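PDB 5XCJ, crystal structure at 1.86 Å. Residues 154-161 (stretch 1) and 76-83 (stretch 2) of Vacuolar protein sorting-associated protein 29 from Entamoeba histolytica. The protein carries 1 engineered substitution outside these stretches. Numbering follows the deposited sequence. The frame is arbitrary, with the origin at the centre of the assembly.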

# COMPACT_ATOMS: atom_id res chain seq x y z
N GLU A 154 -6.75 -10.89 -1.30
CA GLU A 154 -7.82 -11.69 -1.87
C GLU A 154 -8.93 -11.57 -0.85
O GLU A 154 -8.80 -12.03 0.28
CB GLU A 154 -7.37 -13.14 -2.04
CG GLU A 154 -8.47 -14.09 -2.46
CD GLU A 154 -7.94 -15.45 -2.89
OE1 GLU A 154 -6.75 -15.74 -2.63
OE2 GLU A 154 -8.71 -16.22 -3.49
N ILE A 155 -10.01 -10.90 -1.23
CA ILE A 155 -11.14 -10.73 -0.33
C ILE A 155 -12.42 -11.34 -0.86
O ILE A 155 -12.88 -11.02 -1.95
CB ILE A 155 -11.42 -9.24 -0.07
CG1 ILE A 155 -10.23 -8.57 0.62
CG2 ILE A 155 -12.68 -9.06 0.75
CD1 ILE A 155 -10.48 -7.12 0.97
N ASN A 156 -12.99 -12.26 -0.09
CA ASN A 156 -14.28 -12.82 -0.45
C ASN A 156 -15.14 -12.55 0.77
O ASN A 156 -14.97 -13.20 1.79
CB ASN A 156 -14.17 -14.33 -0.69
CG ASN A 156 -15.42 -14.90 -1.33
OD1 ASN A 156 -16.27 -14.17 -1.81
ND2 ASN A 156 -15.53 -16.22 -1.32
N ASP A 157 -15.98 -11.52 0.69
CA ASP A 157 -16.85 -11.17 1.80
C ASP A 157 -16.02 -10.85 3.04
O ASP A 157 -15.29 -9.86 3.06
CB ASP A 157 -17.90 -12.24 2.06
CG ASP A 157 -19.05 -12.15 1.08
OD1 ASP A 157 -19.32 -11.04 0.57
OD2 ASP A 157 -19.69 -13.18 0.81
N SER A 158 -16.16 -11.67 4.07
CA SER A 158 -15.45 -11.47 5.33
C SER A 158 -14.12 -12.22 5.41
O SER A 158 -13.45 -12.18 6.43
CB SER A 158 -16.34 -11.84 6.51
OG SER A 158 -17.37 -10.89 6.68
N GLU A 159 -13.74 -12.89 4.33
CA GLU A 159 -12.49 -13.63 4.32
C GLU A 159 -11.41 -12.74 3.71
O GLU A 159 -11.57 -12.22 2.62
CB GLU A 159 -12.62 -14.92 3.51
CG GLU A 159 -13.82 -15.78 3.87
CD GLU A 159 -13.76 -17.17 3.28
OE1 GLU A 159 -12.67 -17.58 2.83
OE2 GLU A 159 -14.80 -17.85 3.27
N LEU A 160 -10.33 -12.54 4.45
CA LEU A 160 -9.24 -11.71 3.98
C LEU A 160 -7.93 -12.46 3.91
O LEU A 160 -7.50 -13.06 4.88
CB LEU A 160 -9.10 -10.49 4.89
CG LEU A 160 -7.83 -9.64 4.79
CD1 LEU A 160 -7.72 -9.03 3.40
CD2 LEU A 160 -7.83 -8.56 5.85
N THR A 161 -7.29 -12.43 2.75
CA THR A 161 -6.00 -13.08 2.57
C THR A 161 -4.98 -12.07 2.07
O THR A 161 -5.25 -11.35 1.12
CB THR A 161 -6.06 -14.27 1.60
OG1 THR A 161 -7.01 -15.23 2.08
CG2 THR A 161 -4.70 -14.93 1.50
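Stretch 2 (76-83) KIGNFKIG

Two hydrogen bonds, both donated by Asn 79, fix stretch 2 on stretch 1. The backbone N of Asn 79 lies 2.9 Å from Asp 157 O, and its side-chain ND2 lies 2.7 Å from Ser 158 OG; with hydrogens placed, the N-H...acceptor angle is 159° in each case, so both bonds are close to linear. Asn 79 ND2 also comes within 3.4 Å of Ser 158 N, but two donors face each other there and no bond results. Water 1 adds a bridge, donating to Asp 157 OD1 at 2.6 Å and, over a longer 3.3 Å, to Asn 79 OD1.

These contacts join the tips of two hairpins. Stretch 2 runs as strand 76-77, a type II' turn from Ile 77 to Phe 80, and strand 80-83. The turn is closed by paired backbone bonds, Ile 77 N to Phe 80 O and Phe 80 N to Ile 77 O, each 2.9 Å. Stretch 1 has the same turn type from Asn 156 to Glu 159. The CA atoms of Asp 157 and Gly 78, the second residues of their turns, approach to 4.1 Å. Gly 78 has phi/psi of 60/-126, and its positive phi favours glycine; an ideal CB would also stand 2.9 Å from both Ile 155 CG2 and Asp 157 O, a clash with each.

Around these polar contacts the packing is largely apolar. Phe 80, with its CA-to-CB bond directed toward stretch 1, has the largest area covered by that stretch, 89 Å². Ser 158 O meets the ring edge, 3.3 Å from Phe 80 CZ, while Ile 155 CG2 packs 3.8 Å from Phe 80 CD2 and Leu 160 CB 3.9 Å from Phe 80 CZ. Ile 155 CD1 extends the packing to Ile 77 CG2 at 4.2 Å and Ile 82 CD1 at 4.4 Å.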

# COMPACT_ATOMS: atom_id res chain seq x y z
N LYS A 76 -15.22 0.31 -0.03
CA LYS A 76 -15.82 -0.89 0.51
C LYS A 76 -15.65 -2.05 -0.46
O LYS A 76 -16.07 -1.99 -1.61
CB LYS A 76 -17.31 -0.67 0.79
CG LYS A 76 -18.04 -1.89 1.35
CD LYS A 76 -17.52 -2.26 2.73
CE LYS A 76 -18.14 -3.55 3.22
NZ LYS A 76 -19.29 -3.34 4.15
N ILE A 77 -14.97 -3.09 0.01
CA ILE A 77 -14.76 -4.29 -0.78
C ILE A 77 -15.20 -5.49 0.04
O ILE A 77 -14.75 -5.67 1.17
CB ILE A 77 -13.29 -4.41 -1.22
CG1 ILE A 77 -12.90 -3.20 -2.07
CG2 ILE A 77 -13.06 -5.70 -1.98
CD1 ILE A 77 -11.41 -2.94 -2.11
N GLY A 78 -16.06 -6.31 -0.53
CA GLY A 78 -16.59 -7.46 0.18
C GLY A 78 -17.31 -6.96 1.41
O GLY A 78 -18.16 -6.09 1.32
N ASN A 79 -16.94 -7.49 2.57
CA ASN A 79 -17.53 -7.07 3.84
C ASN A 79 -16.63 -6.09 4.60
O ASN A 79 -16.86 -5.81 5.76
CB ASN A 79 -17.81 -8.29 4.73
CG ASN A 79 -19.09 -9.00 4.34
OD1 ASN A 79 -19.95 -8.45 3.67
ND2 ASN A 79 -19.21 -10.25 4.77
N PHE A 80 -15.60 -5.58 3.92
CA PHE A 80 -14.64 -4.70 4.56
C PHE A 80 -14.66 -3.25 4.08
O PHE A 80 -14.62 -2.98 2.89
CB PHE A 80 -13.23 -5.23 4.33
CG PHE A 80 -12.95 -6.56 4.98
CD1 PHE A 80 -12.51 -6.63 6.28
CD2 PHE A 80 -13.11 -7.73 4.27
CE1 PHE A 80 -12.25 -7.84 6.87
CE2 PHE A 80 -12.85 -8.95 4.85
CZ PHE A 80 -12.42 -9.01 6.16
N LYS A 81 -14.69 -2.31 5.03
CA LYS A 81 -14.62 -0.90 4.70
C LYS A 81 -13.12 -0.63 4.80
O LYS A 81 -12.52 -0.91 5.83
CB LYS A 81 -15.39 -0.05 5.70
CG LYS A 81 -16.86 0.14 5.37
CD LYS A 81 -17.55 0.99 6.42
CE LYS A 81 -17.01 2.41 6.44
NZ LYS A 81 -17.89 3.34 7.18
N ILE A 82 -12.53 -0.11 3.73
CA ILE A 82 -11.10 0.12 3.70
C ILE A 82 -10.73 1.60 3.74
O ILE A 82 -11.24 2.40 2.96
CB ILE A 82 -10.46 -0.53 2.45
CG1 ILE A 82 -10.68 -2.04 2.46
CG2 ILE A 82 -8.98 -0.20 2.36
CD1 ILE A 82 -10.23 -2.74 1.20
N GLY A 83 -9.82 1.93 4.64
CA GLY A 83 -9.34 3.29 4.81
C GLY A 83 -7.95 3.39 4.24
O GLY A 83 -7.10 2.54 4.47
O HOH W 1 -19.70 -8.51 0.38